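PDB 6ZMQ: cytochrome C-type biogenesis protein ccmF from Thermus thermophilus, which acts as a membrane-bound cytochrome c heme lyase, attaching heme to apocytochrome c, and may also take part in moving heme across the membrane. Local coordinates for residues F561-L566 against F581-N586. Residues are numbered along the deposited sequence; the frame is centred on the assembly and turned at random.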
loop_
_atom_site.group_PDB
_atom_site.type_symbol
_atom_site.label_atom_id
_atom_site.label_comp_id
_atom_site.label_asym_id
_atom_site.label_seq_id
_atom_site.Cartn_x
_atom_site.Cartn_y
_atom_site.Cartn_z
ATOM N N PHE A 561 20.254 -7.091 23.050
ATOM C CA PHE A 561 21.401 -6.369 23.553
ATOM C C PHE A 561 21.848 -5.472 22.414
ATOM O O PHE A 561 21.835 -5.892 21.251
ATOM C CB PHE A 561 22.509 -7.357 23.939
ATOM C CG PHE A 561 22.115 -8.339 25.028
ATOM C CD1 PHE A 561 21.473 -9.544 24.723
ATOM C CD2 PHE A 561 22.367 -8.049 26.356
ATOM C CE1 PHE A 561 21.099 -10.433 25.726
ATOM C CE2 PHE A 561 22.015 -8.940 27.362
ATOM C CZ PHE A 561 21.374 -10.127 27.048
ATOM N N ALA A 562 22.186 -4.234 22.726
ATOM C CA ALA A 562 22.509 -3.276 21.686
ATOM C C ALA A 562 23.951 -2.813 21.819
ATOM O O ALA A 562 24.501 -2.734 22.922
ATOM C CB ALA A 562 21.559 -2.082 21.749
ATOM N N VAL A 563 24.569 -2.512 20.680
ATOM C CA VAL A 563 25.925 -1.981 20.676
ATOM C C VAL A 563 26.018 -0.765 19.767
ATOM O O VAL A 563 25.177 -0.538 18.886
ATOM C CB VAL A 563 26.993 -3.037 20.307
ATOM C CG1 VAL A 563 27.295 -3.943 21.505
ATOM C CG2 VAL A 563 26.518 -3.868 19.146
ATOM N N GLU A 564 27.076 0.012 19.998
ATOM C CA GLU A 564 27.141 1.431 19.692
ATOM C C GLU A 564 28.372 1.749 18.861
ATOM O O GLU A 564 29.354 1.011 18.894
ATOM C CB GLU A 564 27.185 2.249 21.009
ATOM C CG GLU A 564 25.862 2.346 21.738
ATOM C CD GLU A 564 24.846 3.177 21.009
ATOM O OE1 GLU A 564 25.237 4.020 20.172
ATOM O OE2 GLU A 564 23.643 2.947 21.234
ATOM N N ALA A 565 28.280 2.806 18.060
ATOM C CA ALA A 565 29.438 3.553 17.575
ATOM C C ALA A 565 29.172 5.031 17.843
ATOM O O ALA A 565 28.325 5.644 17.182
ATOM C CB ALA A 565 29.698 3.299 16.090
ATOM N N LEU A 566 29.892 5.604 18.805
ATOM C CA LEU A 566 29.741 7.011 19.167
ATOM C C LEU A 566 30.738 7.826 18.355
ATOM O O LEU A 566 31.944 7.569 18.395
ATOM C CB LEU A 566 29.963 7.235 20.656
ATOM C CG LEU A 566 29.320 6.249 21.613
ATOM C CD1 LEU A 566 30.247 5.059 21.734
ATOM C CD2 LEU A 566 29.085 6.898 22.934
ATOM N N PHE A 581 23.357 -1.135 16.617
ATOM C CA PHE A 581 23.506 -2.490 16.091
ATOM C C PHE A 581 22.875 -3.458 17.072
ATOM O O PHE A 581 22.998 -3.255 18.285
ATOM C CB PHE A 581 24.977 -2.859 15.922
ATOM C CG PHE A 581 25.270 -3.674 14.708
ATOM C CD1 PHE A 581 24.350 -4.587 14.219
ATOM C CD2 PHE A 581 26.489 -3.546 14.067
ATOM C CE1 PHE A 581 24.632 -5.335 13.102
ATOM C CE2 PHE A 581 26.773 -4.293 12.943
ATOM C CZ PHE A 581 25.846 -5.193 12.458
ATOM N N TYR A 582 22.254 -4.531 16.580
ATOM C CA TYR A 582 21.782 -5.559 17.497
ATOM C C TYR A 582 22.385 -6.910 17.163
ATOM O O TYR A 582 22.017 -7.503 16.139
ATOM C CB TYR A 582 20.267 -5.700 17.486
ATOM C CG TYR A 582 19.562 -4.413 17.661
ATOM C CD1 TYR A 582 19.795 -3.637 18.784
ATOM C CD2 TYR A 582 18.596 -4.010 16.753
ATOM C CE1 TYR A 582 19.147 -2.454 18.959
ATOM C CE2 TYR A 582 17.906 -2.847 16.940
ATOM C CZ TYR A 582 18.193 -2.059 18.041
ATOM O OH TYR A 582 17.526 -0.875 18.246
ATOM N N PRO A 583 23.051 -7.694 18.155
ATOM C CA PRO A 583 23.380 -9.315 18.377
ATOM C C PRO A 583 21.914 -9.431 18.870
ATOM O O PRO A 583 21.682 -9.032 19.968
ATOM C CB PRO A 583 24.581 -9.183 19.296
ATOM C CG PRO A 583 25.184 -7.918 18.839
ATOM C CD PRO A 583 23.985 -7.053 19.059
ATOM N N GLN A 584 20.918 -9.776 18.019
ATOM C CA GLN A 584 19.549 -9.950 18.501
ATOM C C GLN A 584 19.333 -11.435 18.778
ATOM O O GLN A 584 19.449 -12.257 17.871
ATOM C CB GLN A 584 18.541 -9.385 17.498
ATOM C CG GLN A 584 17.107 -9.246 18.034
ATOM C CD GLN A 584 16.505 -7.869 17.760
ATOM O OE1 GLN A 584 17.185 -6.969 17.270
ATOM N NE2 GLN A 584 15.227 -7.702 18.088
ATOM N N MET A 585 19.045 -11.772 20.042
ATOM C CA MET A 585 19.108 -13.159 20.513
ATOM C C MET A 585 18.040 -14.074 19.894
ATOM O O MET A 585 18.277 -15.281 19.763
ATOM C CB MET A 585 18.993 -13.179 22.039
ATOM C CG MET A 585 19.996 -12.294 22.784
ATOM S SD MET A 585 21.719 -12.829 22.671
ATOM C CE MET A 585 22.485 -11.443 21.837
ATOM N N ASN A 586 16.872 -13.528 19.522
ATOM C CA ASN A 586 15.701 -14.350 19.182
ATOM C C ASN A 586 15.856 -15.075 17.850
ATOM O O ASN A 586 15.676 -16.295 17.763
ATOM C CB ASN A 586 14.447 -13.485 19.140
ATOM C CG ASN A 586 13.210 -14.237 19.573
ATOM O OD1 ASN A 586 12.720 -15.120 18.870
ATOM N ND2 ASN A 586 12.724 -13.924 20.768
#
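Met585 meets the ring of Phe561, the two side chains crossing at about a right angle. Phe561 CG stands anti to its own carbonyl carbon (chi1 -61°), which leaves it beside the backbone N. The CD1-CE1 side of the ring receives the methionine: Met585 CG lies in the ring plane at its edge, 3.7 Å from Phe561 CE1, while Met585 CE comes obliquely to 3.6 Å from Phe561 CD1. Bends at chi2 and chi3 fold the methionine chain, and its sulfur SD sits 4.9 Å from the centroid of the Phe561 ring, an oblique Met-aromatic contact. A flexible, polarisable thioether suits this place, since it can fold against a ring on the protein surface. An alanine in place of Met585 would keep CB but lack CG, the sulfur and the methyl, and the CD1-CE1 side of the Phe561 ring would probably lose its packing and turn more freely.

Beyond this pair the backbones draw together: Val563 N donates a nearly straight hydrogen bond to Phe581 O (3.0 Å, 168°). Val563, branched at CB, brings its CG2 methyl within 3.7 Å of Phe581 CB, while the Phe581 ring leads away to meet Phe609. Next along, Pro583, which has no N-H to give, lies beside Phe561 O. The methyl CB of Ala562 lies at the edge of the Tyr582 ring, 3.7 Å from Tyr582 CE1.

The contact belongs to an antiparallel sheet away from the heme: strand 561-566 runs between 554-556 and 578-581, and residues 582-586 carry the chain from the latter toward 593-594, with Asn586 ND2 hydrogen-bonded to Ser94 O between helices 87-92 and 99-104.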